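Local coordinates for chitinase (PDB 5GZT), which probably catalyses the random endo-hydrolysis of beta-1,4 linkages between N-acetyl-D-glucosamine units in chitin and chitodextrins, at residues Asp1058-Gly1063 / Ile1088-Glu1093; Ala606-Tyr611 / Ala618-Trp623; Val317-Lys320 / Lys324-Glu327; Ala780-Ala785 / Phe834-Thr839; Ile941-Ala946 / Thr1003-Gln1008. All blocks are in the same frame, centred on the assembly; numbering follows the deposited sequence.

Contact 1. Residues Asp1058-Gly1063 / Ile1088-Glu1093; sequences DYFDKG and ITYDDE
Phe1060 and Tyr1090 come at each other from opposite directions and make the denser half of this small apolar contact. Their ring planes are inclined at 50° with centroids 5.9 Å apart, an oblique pairing. Tyr1090 CE2 lies in the plane of the Phe1060 ring, 3.9 Å from Phe1060 CZ, and Tyr1090 OH is 3.7 Å from Phe1060 CE1. Tyr1090 holds CG between its backbone N and carbonyl carbon (chi1 66°), a setting that swings the ring toward the loop. Beside this pair, Tyr1059 crosses Ile1088 at about a right angle, with Tyr1059 CE2 4.0 Å from Ile1088 CD1. Beyond the rings the packing gives way to solvent: the chain reverses in a type II beta turn from Tyr1059 to Lys1062, closed by Lys1062 N to Tyr1059 O at 3.1 Å, and Asp1061, Lys1062 and Gly1063 are exposed. Helix 1052-1058 leads into this turn, and its Leu1055 touches Phe1060 and Tyr1090. Strand 1086-1089 lies between 1024-1026 and 1074-1079 in a four-stranded antiparallel sheet inserted between barrel strands 1015-1020 and 1110-1114, consistent with the alpha+beta insertion of family 18 chitinases; Leu1077 of 1074-1079 touches Phe1060, Ile1088 and Tyr1090.

Contact 2. Residues Ala606-Tyr611 / Ala618-Trp623; sequences AYKAEY and AGFMYW
Phe620 brings the CE2-CZ end of its ring up to Lys608 CB and CG and to the neighbouring helix backbone. CG of Phe620 stands opposite its own backbone N (chi1 -156°), which carries the ring away from the strand toward helix 602-614, and a chi2 of -49° sets CE2 and CZ foremost. Lys608 runs roughly perpendicular to the phenylalanine: Lys608 CB is 3.8 Å from Phe620 CE2, and Lys608 CG is 3.9 Å from Phe620 CZ. Bends at chi2 (130°) and chi3 bring Lys608 CE back to 4.1 Å from Phe620 CZ, before the end of the chain leads off to a salt bridge with Glu600 and a hydrogen bond to Thr498. The ring also reaches the helix backbone, with Ala609 N 3.9 Å from Phe620 CE2. The Ala609 methyl is a looser neighbour, and Ile638 of helix 633-642 touches Phe620 as well. A strand residue directed outward onto the helix that precedes it, with strand 619-623 parallel to both 527-532 and 264-284, is typical of the (beta/alpha)8 barrel of glycoside hydrolase family 18.

Contact 3. Residues Val317-Lys320 / Lys324-Glu327; sequences VTIK and KWTE
Ile319 reaches Trp325 with an extended side chain: chi1 of -161° takes CG1 to the far side of the CA-CB bond from the backbone N, and chi2 of 172° continues straight on to CD1. Trp325 likewise extends its indole away from its own N. The isoleucine lies transversely over one face of that indole. CD1 of Ile319 makes a CH-pi contact 4.0 Å from the centroid of the five-membered ring of Trp325, 16° off the normal, and Ile319 CG1 packs at 3.7 Å from Trp325 CE3. Next to this, Thr326 divides its roles. Thr326 CG2 abuts Lys320 O at 3.4 Å, while Thr326 OG1 accepts a hydrogen bond from a water (2.8 Å) that also donates to Lys320 O. The same Thr326 OG1 donates to Glu327 OE2 at 2.9 Å, arriving from above the carboxylate plane. Glu327 is further fixed by a salt bridge to Arg340, and Trp325 has a cation-pi partner in Arg339. The contact lies just after the hairpin 303-312/315-318, whose first strand belongs to the first family 18 (beta/alpha)8 barrel; short helix 323-326 lies against helix 333-340, while Asp344 of helix 344-352 touches Ile319 and Lys320.

Contact 4. Residues Ala780-Ala785 / Phe834-Thr839; sequences AYKVDA and FAYLKT
Tyr836 OH accepts a nearly straight hydrogen bond from Val783 N, 2.8 Å long with an N-H...O angle of 167°. It ties the loop between strands 765-771 and 790-799 of the second (beta/alpha)8 barrel to helix 830-843, on the barrel's outer layer. Tyr836 stretches straight off the helix, its chi1 of -177° carrying the hydroxyl across to the loop; the nearest CA pair, Val783 CA and Leu837 CA, is 9.0 Å apart. Around the phenol oxygen the contact is aliphatic. Lys782 CB lies 3.5 Å from Tyr836 OH, and Lys782 CD 3.8 Å from the same atom; the lysine's ammonium end turns back to the carbonyls of Ser779 and Trp776. Val783 comes in at the ring edge, its CG2 near the ring plane and 4.1 Å from Tyr836 CE2, and Leu840 of the same helix touches Val783 too. At the base of the tyrosine, Thr839 OG1 donates to a lone pair of Tyr836 O at 2.8 Å, in the carbonyl plane.

Contact 5. Residues Ile941-Ala946 / Thr1003-Gln1008; sequences IASAAA and TAYRKQ
Tyr1005 points its phenol end-on at the Ser943 hydroxyl and the Ala944 carbonyl, and its own hydroxyl is both acceptor and donor there. Ser943 OG donates to Tyr1005 OH at 2.9 Å; Tyr1005 OH in turn donates to Ala944 O at 2.6 Å, giving two consecutive hydrogen bonds. The two partners stand differently to the ring. Ala944 O lies in the ring plane, at its edge, whereas Ser943 OG approaches obliquely, 3.5 Å from Tyr1005 CE2. Seen from the carbonyl, the phenol oxygen makes a C=O...O angle of 136° and is tilted 28° from the carbonyl plane. With chi1 at 62°, Ser943 OG is flanked by the N and C of its own backbone and is brought to the phenol. In the (beta/alpha)8 barrel this joins the C-terminal end of strand 938-943 to helix 998-1007, which comes after the next barrel strand, 964-967. The contact is buried, and the two bonds satisfy the phenol hydroxyl within the protein. Tyr949 of helix 947-952 touches Ser943, Ala944 and Tyr1005, and Met965 of strand 964-967 packs on Ser943 and Tyr1005.

In the fold
The contacts fall into two family 18 regions of one chain. Contacts 2 and 3 share the first, where both reach strands of the first barrel, with about 31 Å between centres but only about 8 Å between nearest atoms. Contacts 1, 4 and 5 share the second: the centre of contact 1 is about 28 Å from those of contacts 4 and 5, and contacts 4 and 5 are about 31 Å apart between centres, none touching. Between the barrels, the centres of contacts 2 and 5 are about 35 Å apart. In this family the substrate cleft opens at the C-terminal ends of the barrel strands, the end at which Ser943 and Ala944 of contact 5 lie. The sodium ion is bound by Glu44, Thr50, Phe52 and Ser72 in the N-terminal parallel-strand region.

Contact 1. Residues Asp1058-Gly1063 / Ile1088-Glu1093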
# COMPACT_ATOMS: atom_id res chain seq x y z
N ASP B 1058 11.83 -1.41 -48.68
CA ASP B 1058 11.82 0.01 -48.33
C ASP B 1058 12.20 0.36 -46.89
O ASP B 1058 12.24 1.55 -46.59
CB ASP B 1058 10.40 0.62 -48.51
CG ASP B 1058 9.88 0.59 -49.95
OD1 ASP B 1058 10.64 0.35 -50.89
OD2 ASP B 1058 8.66 0.82 -50.12
N TYR B 1059 12.34 -0.61 -45.97
CA TYR B 1059 12.51 -0.26 -44.53
C TYR B 1059 13.73 -0.91 -43.90
O TYR B 1059 14.59 -0.25 -43.29
CB TYR B 1059 11.29 -0.68 -43.71
CG TYR B 1059 10.09 0.19 -43.89
CD1 TYR B 1059 9.32 0.11 -45.03
CD2 TYR B 1059 9.72 1.07 -42.90
CE1 TYR B 1059 8.21 0.92 -45.19
CE2 TYR B 1059 8.63 1.91 -43.06
CZ TYR B 1059 7.87 1.80 -44.19
OH TYR B 1059 6.78 2.62 -44.30
N PHE B 1060 13.81 -2.21 -44.07
CA PHE B 1060 14.95 -2.95 -43.57
C PHE B 1060 16.27 -2.37 -44.13
O PHE B 1060 16.46 -2.26 -45.37
CB PHE B 1060 14.84 -4.46 -43.87
CG PHE B 1060 13.66 -5.19 -43.16
CD1 PHE B 1060 13.05 -4.69 -41.97
CD2 PHE B 1060 13.18 -6.40 -43.70
CE1 PHE B 1060 11.99 -5.39 -41.37
CE2 PHE B 1060 12.13 -7.09 -43.10
CZ PHE B 1060 11.54 -6.59 -41.94
N ASP B 1061 17.16 -2.00 -43.19
CA ASP B 1061 18.49 -1.43 -43.48
C ASP B 1061 18.43 -0.15 -44.32
O ASP B 1061 19.23 0.06 -45.21
CB ASP B 1061 19.37 -2.45 -44.19
CG ASP B 1061 19.40 -3.76 -43.49
OD1 ASP B 1061 19.63 -3.77 -42.27
OD2 ASP B 1061 19.20 -4.79 -44.17
N LYS B 1062 17.42 0.67 -44.05
CA LYS B 1062 17.23 1.96 -44.69
C LYS B 1062 17.06 2.92 -43.58
O LYS B 1062 16.15 3.73 -43.58
CB LYS B 1062 15.97 1.99 -45.54
CG LYS B 1062 16.23 2.08 -47.01
CD LYS B 1062 16.75 0.79 -47.59
CE LYS B 1062 16.20 0.73 -49.01
NZ LYS B 1062 16.66 -0.51 -49.67
N GLY B 1063 17.95 2.82 -42.60
CA GLY B 1063 17.89 3.72 -41.46
C GLY B 1063 16.96 3.25 -40.37
O GLY B 1063 16.75 3.98 -39.40
N ILE B 1088 7.72 1.17 -36.20
CA ILE B 1088 6.95 0.15 -36.95
C ILE B 1088 6.71 -1.10 -36.07
O ILE B 1088 7.64 -1.58 -35.48
CB ILE B 1088 7.71 -0.28 -38.23
CG1 ILE B 1088 7.94 0.91 -39.16
CG2 ILE B 1088 6.96 -1.35 -39.03
CD1 ILE B 1088 6.69 1.68 -39.61
N THR B 1089 5.50 -1.64 -36.07
CA THR B 1089 5.15 -2.85 -35.31
C THR B 1089 4.56 -3.85 -36.25
O THR B 1089 3.66 -3.52 -37.06
CB THR B 1089 4.19 -2.51 -34.17
OG1 THR B 1089 3.61 -3.70 -33.64
CG2 THR B 1089 3.11 -1.49 -34.58
N TYR B 1090 5.11 -5.05 -36.20
CA TYR B 1090 4.86 -6.05 -37.22
C TYR B 1090 5.10 -7.45 -36.67
O TYR B 1090 5.60 -7.54 -35.50
CB TYR B 1090 5.72 -5.77 -38.48
CG TYR B 1090 7.20 -5.91 -38.30
CD1 TYR B 1090 7.94 -4.99 -37.52
CD2 TYR B 1090 7.89 -6.92 -38.92
CE1 TYR B 1090 9.31 -5.15 -37.34
CE2 TYR B 1090 9.28 -7.06 -38.78
CZ TYR B 1090 9.99 -6.18 -38.00
OH TYR B 1090 11.36 -6.38 -37.85
N ASP B 1091 4.78 -8.51 -37.45
CA ASP B 1091 5.23 -9.88 -37.16
C ASP B 1091 6.38 -10.20 -38.04
O ASP B 1091 6.30 -9.90 -39.21
CB ASP B 1091 4.15 -11.00 -37.44
CG ASP B 1091 3.25 -11.30 -36.24
OD1 ASP B 1091 3.78 -11.29 -35.09
OD2 ASP B 1091 1.99 -11.40 -36.45
N ASP B 1092 7.36 -10.95 -37.54
CA ASP B 1092 8.47 -11.48 -38.38
C ASP B 1092 8.68 -12.94 -38.17
O ASP B 1092 7.81 -13.60 -37.54
CB ASP B 1092 9.78 -10.67 -38.19
CG ASP B 1092 10.50 -10.97 -36.86
OD1 ASP B 1092 9.96 -11.74 -36.02
OD2 ASP B 1092 11.60 -10.37 -36.68
N GLU B 1093 9.78 -13.49 -38.68
CA GLU B 1093 9.97 -14.91 -38.52
C GLU B 1093 10.07 -15.38 -37.08
O GLU B 1093 9.66 -16.51 -36.77
CB GLU B 1093 11.19 -15.44 -39.28
CG GLU B 1093 11.11 -15.33 -40.78
CD GLU B 1093 12.51 -15.17 -41.34
OE1 GLU B 1093 13.00 -14.05 -41.28
OE2 GLU B 1093 13.12 -16.14 -41.77

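Contact 2. Residues Ala606-Tyr611 / Ala618-Trp623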
# COMPACT_ATOMS: atom_id res chain seq x y z
N ALA B 606 -1.86 -14.28 1.04
CA ALA B 606 -3.32 -14.31 1.24
C ALA B 606 -3.69 -14.42 2.72
O ALA B 606 -4.53 -13.70 3.14
CB ALA B 606 -3.99 -15.42 0.48
N TYR B 607 -2.98 -15.22 3.50
CA TYR B 607 -3.23 -15.28 4.93
C TYR B 607 -2.94 -13.97 5.67
O TYR B 607 -3.71 -13.60 6.56
CB TYR B 607 -2.50 -16.46 5.58
CG TYR B 607 -3.26 -17.74 5.40
CD1 TYR B 607 -4.41 -18.00 6.18
CD2 TYR B 607 -2.99 -18.61 4.35
CE1 TYR B 607 -5.13 -19.14 6.01
CE2 TYR B 607 -3.75 -19.74 4.14
CZ TYR B 607 -4.77 -20.04 4.98
OH TYR B 607 -5.51 -21.19 4.77
N LYS B 608 -1.97 -13.23 5.15
CA LYS B 608 -1.55 -12.00 5.70
C LYS B 608 -2.54 -10.89 5.41
O LYS B 608 -2.91 -10.14 6.33
CB LYS B 608 -0.18 -11.71 5.19
CG LYS B 608 0.73 -10.85 5.96
CD LYS B 608 2.06 -11.64 6.05
CE LYS B 608 3.18 -10.83 5.79
NZ LYS B 608 4.39 -11.60 6.21
N ALA B 609 -3.01 -10.82 4.17
CA ALA B 609 -4.10 -9.97 3.80
C ALA B 609 -5.38 -10.28 4.64
O ALA B 609 -6.08 -9.33 5.09
CB ALA B 609 -4.42 -10.11 2.29
N GLU B 610 -5.70 -11.55 4.83
CA GLU B 610 -6.82 -11.90 5.64
C GLU B 610 -6.60 -11.51 7.13
O GLU B 610 -7.53 -11.06 7.80
CB GLU B 610 -7.28 -13.34 5.43
CG GLU B 610 -7.67 -13.73 4.00
CD GLU B 610 -8.85 -12.90 3.38
OE1 GLU B 610 -9.67 -12.38 4.15
OE2 GLU B 610 -8.95 -12.76 2.11
N TYR B 611 -5.40 -11.59 7.64
CA TYR B 611 -5.17 -11.13 8.99
C TYR B 611 -5.45 -9.62 9.13
O TYR B 611 -6.05 -9.19 10.08
CB TYR B 611 -3.75 -11.43 9.39
CG TYR B 611 -3.39 -11.10 10.79
CD1 TYR B 611 -2.95 -9.83 11.13
CD2 TYR B 611 -3.52 -12.03 11.80
CE1 TYR B 611 -2.62 -9.54 12.46
CE2 TYR B 611 -3.14 -11.76 13.08
CZ TYR B 611 -2.76 -10.47 13.42
OH TYR B 611 -2.39 -10.17 14.71
N ALA B 618 -4.52 -1.19 8.92
CA ALA B 618 -4.43 -0.12 7.90
C ALA B 618 -4.17 -0.63 6.47
O ALA B 618 -4.56 0.00 5.43
CB ALA B 618 -3.33 0.87 8.34
N GLY B 619 -3.50 -1.79 6.41
CA GLY B 619 -3.16 -2.37 5.14
C GLY B 619 -1.87 -3.21 5.17
O GLY B 619 -1.41 -3.63 6.27
N PHE B 620 -1.30 -3.39 3.97
CA PHE B 620 -0.22 -4.29 3.68
C PHE B 620 0.96 -3.50 3.14
O PHE B 620 0.86 -2.82 2.12
CB PHE B 620 -0.71 -5.32 2.65
CG PHE B 620 0.05 -6.66 2.66
CD1 PHE B 620 1.47 -6.72 2.64
CD2 PHE B 620 -0.62 -7.86 2.54
CE1 PHE B 620 2.14 -7.94 2.63
CE2 PHE B 620 0.07 -9.06 2.52
CZ PHE B 620 1.46 -9.09 2.55
N MET B 621 2.10 -3.59 3.81
CA MET B 621 3.36 -2.96 3.32
C MET B 621 4.33 -4.09 2.88
O MET B 621 4.32 -5.14 3.52
CB MET B 621 4.06 -2.17 4.45
CG MET B 621 5.45 -1.67 4.09
SD MET B 621 6.79 -2.79 4.40
CE MET B 621 7.03 -2.63 6.19
N TYR B 622 5.14 -3.87 1.86
CA TYR B 622 6.15 -4.87 1.49
C TYR B 622 7.46 -4.31 0.94
O TYR B 622 7.45 -3.28 0.28
CB TYR B 622 5.54 -5.86 0.51
CG TYR B 622 4.87 -5.30 -0.75
CD1 TYR B 622 5.60 -4.78 -1.83
CD2 TYR B 622 3.52 -5.33 -0.88
CE1 TYR B 622 4.94 -4.28 -3.01
CE2 TYR B 622 2.88 -4.93 -2.04
CZ TYR B 622 3.60 -4.38 -3.11
OH TYR B 622 2.83 -3.99 -4.24
N TRP B 623 8.55 -5.00 1.29
CA TRP B 623 9.88 -4.74 0.85
C TRP B 623 10.31 -5.91 -0.01
O TRP B 623 10.32 -7.04 0.50
CB TRP B 623 10.83 -4.75 2.05
CG TRP B 623 12.24 -4.54 1.61
CD1 TRP B 623 13.17 -5.49 1.30
CD2 TRP B 623 12.86 -3.29 1.42
NE1 TRP B 623 14.33 -4.90 0.91
CE2 TRP B 623 14.18 -3.55 0.96
CE3 TRP B 623 12.46 -1.98 1.59
CZ2 TRP B 623 15.07 -2.53 0.64
CZ3 TRP B 623 13.38 -0.94 1.26
CH2 TRP B 623 14.65 -1.22 0.84

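Contact 3. Residues Val317-Lys320 / Lys324-Glu327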
# COMPACT_ATOMS: atom_id res chain seq x y z
N VAL B 317 19.33 14.13 1.38
CA VAL B 317 19.96 14.06 0.05
C VAL B 317 19.60 12.78 -0.67
O VAL B 317 19.21 11.80 -0.04
CB VAL B 317 21.47 14.07 0.20
CG1 VAL B 317 21.98 15.45 0.70
CG2 VAL B 317 21.97 12.96 1.12
N THR B 318 19.74 12.75 -1.98
CA THR B 318 19.59 11.50 -2.68
C THR B 318 20.67 10.48 -2.22
O THR B 318 21.72 10.85 -1.63
CB THR B 318 19.63 11.69 -4.20
OG1 THR B 318 20.84 12.34 -4.55
CG2 THR B 318 18.52 12.48 -4.70
N ILE B 319 20.40 9.17 -2.40
CA ILE B 319 21.32 8.12 -1.90
C ILE B 319 22.71 8.17 -2.56
O ILE B 319 23.73 7.85 -1.94
CB ILE B 319 20.68 6.71 -2.03
CG1 ILE B 319 21.36 5.70 -1.14
CG2 ILE B 319 20.61 6.27 -3.48
CD1 ILE B 319 20.61 4.33 -1.11
N LYS B 320 22.77 8.62 -3.79
CA LYS B 320 24.10 8.86 -4.44
C LYS B 320 25.02 9.80 -3.69
O LYS B 320 26.23 9.73 -3.85
CB LYS B 320 23.95 9.36 -5.89
CG LYS B 320 23.46 10.79 -6.00
CD LYS B 320 22.92 11.13 -7.39
CE LYS B 320 24.04 11.07 -8.42
NZ LYS B 320 23.63 10.83 -9.85
N LYS B 324 28.60 6.50 2.83
CA LYS B 324 28.55 5.23 3.53
C LYS B 324 28.10 4.14 2.55
O LYS B 324 28.66 3.07 2.55
CB LYS B 324 27.56 5.36 4.69
CG LYS B 324 27.25 4.08 5.46
CD LYS B 324 28.30 3.75 6.48
CE LYS B 324 28.57 2.27 6.51
NZ LYS B 324 29.59 1.95 7.54
N TRP B 325 27.15 4.49 1.70
CA TRP B 325 26.64 3.65 0.67
C TRP B 325 27.60 3.57 -0.57
O TRP B 325 28.02 2.47 -0.99
CB TRP B 325 25.27 4.16 0.22
CG TRP B 325 24.62 3.21 -0.65
CD1 TRP B 325 24.27 1.92 -0.33
CD2 TRP B 325 24.24 3.40 -2.02
NE1 TRP B 325 23.69 1.31 -1.41
CE2 TRP B 325 23.66 2.19 -2.46
CE3 TRP B 325 24.36 4.44 -2.92
CZ2 TRP B 325 23.16 2.01 -3.74
CZ3 TRP B 325 23.83 4.26 -4.22
CH2 TRP B 325 23.26 3.06 -4.61
N THR B 326 27.93 4.72 -1.16
CA THR B 326 28.67 4.74 -2.45
C THR B 326 30.07 4.22 -2.36
O THR B 326 30.56 3.74 -3.36
CB THR B 326 28.75 6.14 -3.11
OG1 THR B 326 29.30 7.09 -2.19
CG2 THR B 326 27.35 6.58 -3.55
N GLU B 327 30.67 4.30 -1.16
CA GLU B 327 32.06 3.90 -0.91
C GLU B 327 32.17 2.62 -0.10
O GLU B 327 33.23 2.31 0.45
CB GLU B 327 32.81 5.04 -0.20
CG GLU B 327 32.63 6.46 -0.81
CD GLU B 327 32.78 6.50 -2.33
OE1 GLU B 327 33.64 5.77 -2.84
OE2 GLU B 327 32.05 7.26 -3.03
O HOH W 1 28.17 9.67 -2.35

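Contact 4. Residues Ala780-Ala785 / Phe834-Thr839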
# COMPACT_ATOMS: atom_id res chain seq x y z
N ALA B 780 3.76 -14.55 -60.23
CA ALA B 780 5.01 -15.26 -60.27
C ALA B 780 5.17 -16.01 -58.94
O ALA B 780 5.57 -17.17 -58.93
CB ALA B 780 6.18 -14.28 -60.52
N TYR B 781 4.75 -15.40 -57.85
CA TYR B 781 4.72 -16.10 -56.52
C TYR B 781 3.47 -16.98 -56.37
O TYR B 781 2.33 -16.50 -56.53
CB TYR B 781 4.78 -15.05 -55.42
CG TYR B 781 4.81 -15.63 -54.04
CD1 TYR B 781 5.80 -16.54 -53.66
CD2 TYR B 781 3.84 -15.27 -53.09
CE1 TYR B 781 5.84 -17.08 -52.38
CE2 TYR B 781 3.89 -15.79 -51.80
CZ TYR B 781 4.87 -16.69 -51.44
OH TYR B 781 4.90 -17.23 -50.17
N LYS B 782 3.69 -18.27 -56.16
CA LYS B 782 2.66 -19.27 -56.13
C LYS B 782 2.40 -19.70 -54.66
O LYS B 782 3.21 -19.46 -53.78
CB LYS B 782 3.08 -20.47 -56.91
CG LYS B 782 3.26 -20.33 -58.41
CD LYS B 782 2.15 -19.55 -59.09
CE LYS B 782 2.45 -19.45 -60.59
NZ LYS B 782 1.56 -18.47 -61.25
N VAL B 783 1.28 -20.36 -54.46
CA VAL B 783 0.87 -20.91 -53.17
C VAL B 783 1.45 -22.30 -53.08
O VAL B 783 1.28 -23.11 -53.99
CB VAL B 783 -0.67 -20.97 -53.04
CG1 VAL B 783 -1.06 -21.77 -51.81
CG2 VAL B 783 -1.24 -19.56 -53.01
N ASP B 784 2.11 -22.57 -51.96
CA ASP B 784 2.76 -23.84 -51.71
C ASP B 784 1.83 -24.62 -50.79
O ASP B 784 1.77 -24.39 -49.59
CB ASP B 784 4.08 -23.55 -50.98
CG ASP B 784 4.89 -24.77 -50.71
OD1 ASP B 784 4.46 -25.89 -51.02
OD2 ASP B 784 5.97 -24.58 -50.15
N ALA B 785 1.12 -25.55 -51.38
CA ALA B 785 0.04 -26.26 -50.72
C ALA B 785 0.59 -27.31 -49.85
O ALA B 785 -0.16 -27.83 -49.10
CB ALA B 785 -0.88 -26.88 -51.77
N PHE B 834 -10.47 -19.90 -58.90
CA PHE B 834 -11.05 -21.11 -58.48
C PHE B 834 -10.43 -22.26 -59.25
O PHE B 834 -10.27 -23.37 -58.67
CB PHE B 834 -12.60 -21.16 -58.67
CG PHE B 834 -13.39 -20.05 -57.91
CD1 PHE B 834 -12.95 -19.53 -56.69
CD2 PHE B 834 -14.57 -19.55 -58.44
CE1 PHE B 834 -13.67 -18.56 -56.05
CE2 PHE B 834 -15.26 -18.55 -57.80
CZ PHE B 834 -14.85 -18.09 -56.59
N ALA B 835 -10.07 -22.07 -60.54
CA ALA B 835 -9.37 -23.17 -61.22
C ALA B 835 -8.00 -23.35 -60.63
O ALA B 835 -7.53 -24.48 -60.49
CB ALA B 835 -9.22 -22.90 -62.72
N TYR B 836 -7.36 -22.27 -60.23
CA TYR B 836 -6.04 -22.38 -59.55
C TYR B 836 -6.12 -23.17 -58.24
O TYR B 836 -5.37 -24.12 -58.00
CB TYR B 836 -5.43 -20.99 -59.28
CG TYR B 836 -4.05 -21.03 -58.65
CD1 TYR B 836 -2.93 -21.49 -59.36
CD2 TYR B 836 -3.86 -20.64 -57.30
CE1 TYR B 836 -1.66 -21.54 -58.73
CE2 TYR B 836 -2.63 -20.65 -56.69
CZ TYR B 836 -1.51 -21.11 -57.38
OH TYR B 836 -0.30 -21.13 -56.69
N LEU B 837 -7.09 -22.80 -57.40
CA LEU B 837 -7.25 -23.50 -56.10
C LEU B 837 -7.48 -25.00 -56.32
O LEU B 837 -6.94 -25.83 -55.59
CB LEU B 837 -8.45 -22.90 -55.36
CG LEU B 837 -8.12 -21.53 -54.83
CD1 LEU B 837 -9.41 -20.91 -54.30
CD2 LEU B 837 -7.07 -21.53 -53.76
N LYS B 838 -8.21 -25.32 -57.37
CA LYS B 838 -8.44 -26.69 -57.66
C LYS B 838 -7.18 -27.49 -58.00
O LYS B 838 -7.14 -28.69 -57.68
CB LYS B 838 -9.50 -26.79 -58.71
CG LYS B 838 -9.76 -28.21 -59.11
CD LYS B 838 -11.01 -28.27 -59.93
CE LYS B 838 -11.18 -29.65 -60.54
NZ LYS B 838 -12.49 -29.69 -61.24
N THR B 839 -6.14 -26.83 -58.54
CA THR B 839 -4.90 -27.47 -58.91
C THR B 839 -4.07 -27.62 -57.67
O THR B 839 -3.36 -28.60 -57.52
CB THR B 839 -4.02 -26.71 -59.97
OG1 THR B 839 -3.39 -25.50 -59.40
CG2 THR B 839 -4.80 -26.45 -61.24

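Contact 5. Residues Ile941-Ala946 / Thr1003-Gln1008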
# COMPACT_ATOMS: atom_id res chain seq x y z
N ILE B 941 -15.41 -19.24 -38.34
CA ILE B 941 -15.50 -17.80 -38.45
C ILE B 941 -14.15 -17.20 -38.23
O ILE B 941 -13.23 -17.89 -37.74
CB ILE B 941 -16.40 -17.17 -37.39
CG1 ILE B 941 -15.84 -17.43 -35.96
CG2 ILE B 941 -17.75 -17.81 -37.47
CD1 ILE B 941 -16.74 -16.72 -34.90
N ALA B 942 -14.03 -15.96 -38.66
CA ALA B 942 -12.96 -15.07 -38.19
C ALA B 942 -13.54 -14.19 -37.16
O ALA B 942 -14.64 -13.72 -37.35
CB ALA B 942 -12.45 -14.20 -39.28
N SER B 943 -12.79 -13.94 -36.09
CA SER B 943 -13.26 -13.21 -34.92
C SER B 943 -12.23 -12.19 -34.43
O SER B 943 -11.04 -12.23 -34.80
CB SER B 943 -13.67 -14.20 -33.81
OG SER B 943 -12.55 -14.98 -33.37
N ALA B 944 -12.68 -11.23 -33.64
CA ALA B 944 -11.89 -10.08 -33.26
C ALA B 944 -11.45 -10.14 -31.78
O ALA B 944 -11.98 -10.92 -30.95
CB ALA B 944 -12.62 -8.77 -33.59
N ALA B 945 -10.50 -9.28 -31.48
CA ALA B 945 -9.78 -9.24 -30.18
C ALA B 945 -10.44 -8.40 -29.12
O ALA B 945 -10.27 -8.68 -27.95
CB ALA B 945 -8.35 -8.77 -30.41
N ALA B 946 -11.18 -7.36 -29.51
CA ALA B 946 -11.62 -6.36 -28.56
C ALA B 946 -12.68 -6.83 -27.58
O ALA B 946 -13.56 -7.68 -27.92
CB ALA B 946 -12.09 -5.11 -29.27
N THR B 1003 -6.68 -16.08 -23.93
CA THR B 1003 -7.16 -16.38 -22.60
C THR B 1003 -8.58 -15.92 -22.37
O THR B 1003 -9.38 -16.67 -21.76
CB THR B 1003 -6.20 -15.78 -21.52
OG1 THR B 1003 -4.94 -16.39 -21.71
CG2 THR B 1003 -6.65 -16.02 -20.12
N ALA B 1004 -8.91 -14.69 -22.76
CA ALA B 1004 -10.23 -14.20 -22.59
C ALA B 1004 -11.22 -15.02 -23.37
O ALA B 1004 -12.30 -15.26 -22.90
CB ALA B 1004 -10.35 -12.77 -23.05
N TYR B 1005 -10.89 -15.50 -24.55
CA TYR B 1005 -11.84 -16.43 -25.24
C TYR B 1005 -12.08 -17.71 -24.42
O TYR B 1005 -13.24 -18.24 -24.25
CB TYR B 1005 -11.32 -16.82 -26.63
CG TYR B 1005 -11.70 -15.88 -27.75
CD1 TYR B 1005 -11.26 -14.56 -27.78
CD2 TYR B 1005 -12.44 -16.33 -28.83
CE1 TYR B 1005 -11.61 -13.68 -28.81
CE2 TYR B 1005 -12.80 -15.47 -29.87
CZ TYR B 1005 -12.40 -14.18 -29.87
OH TYR B 1005 -12.75 -13.41 -30.96
N ARG B 1006 -11.00 -18.20 -23.84
CA ARG B 1006 -11.11 -19.40 -23.02
C ARG B 1006 -11.89 -19.16 -21.76
O ARG B 1006 -12.64 -20.07 -21.35
CB ARG B 1006 -9.72 -20.04 -22.72
CG ARG B 1006 -9.21 -20.86 -23.93
CD ARG B 1006 -7.71 -21.25 -23.80
NE ARG B 1006 -6.88 -20.08 -23.96
CZ ARG B 1006 -5.54 -20.10 -23.86
NH1 ARG B 1006 -4.88 -21.25 -23.65
NH2 ARG B 1006 -4.86 -18.97 -24.00
N LYS B 1007 -11.73 -17.97 -21.16
CA LYS B 1007 -12.53 -17.66 -19.96
C LYS B 1007 -14.03 -17.50 -20.25
O LYS B 1007 -14.83 -17.73 -19.37
CB LYS B 1007 -12.07 -16.41 -19.22
CG LYS B 1007 -10.63 -16.42 -18.71
CD LYS B 1007 -10.33 -17.48 -17.68
CE LYS B 1007 -8.97 -17.17 -17.04
NZ LYS B 1007 -8.42 -18.42 -16.41
N GLN B 1008 -14.40 -17.26 -21.52
CA GLN B 1008 -15.79 -17.33 -21.93
C GLN B 1008 -16.30 -18.73 -22.16
O GLN B 1008 -17.47 -18.88 -22.38
CB GLN B 1008 -16.01 -16.55 -23.25
CG GLN B 1008 -15.76 -15.09 -23.24
CD GLN B 1008 -16.80 -14.38 -22.39
OE1 GLN B 1008 -17.98 -14.31 -22.73
NE2 GLN B 1008 -16.36 -13.88 -21.26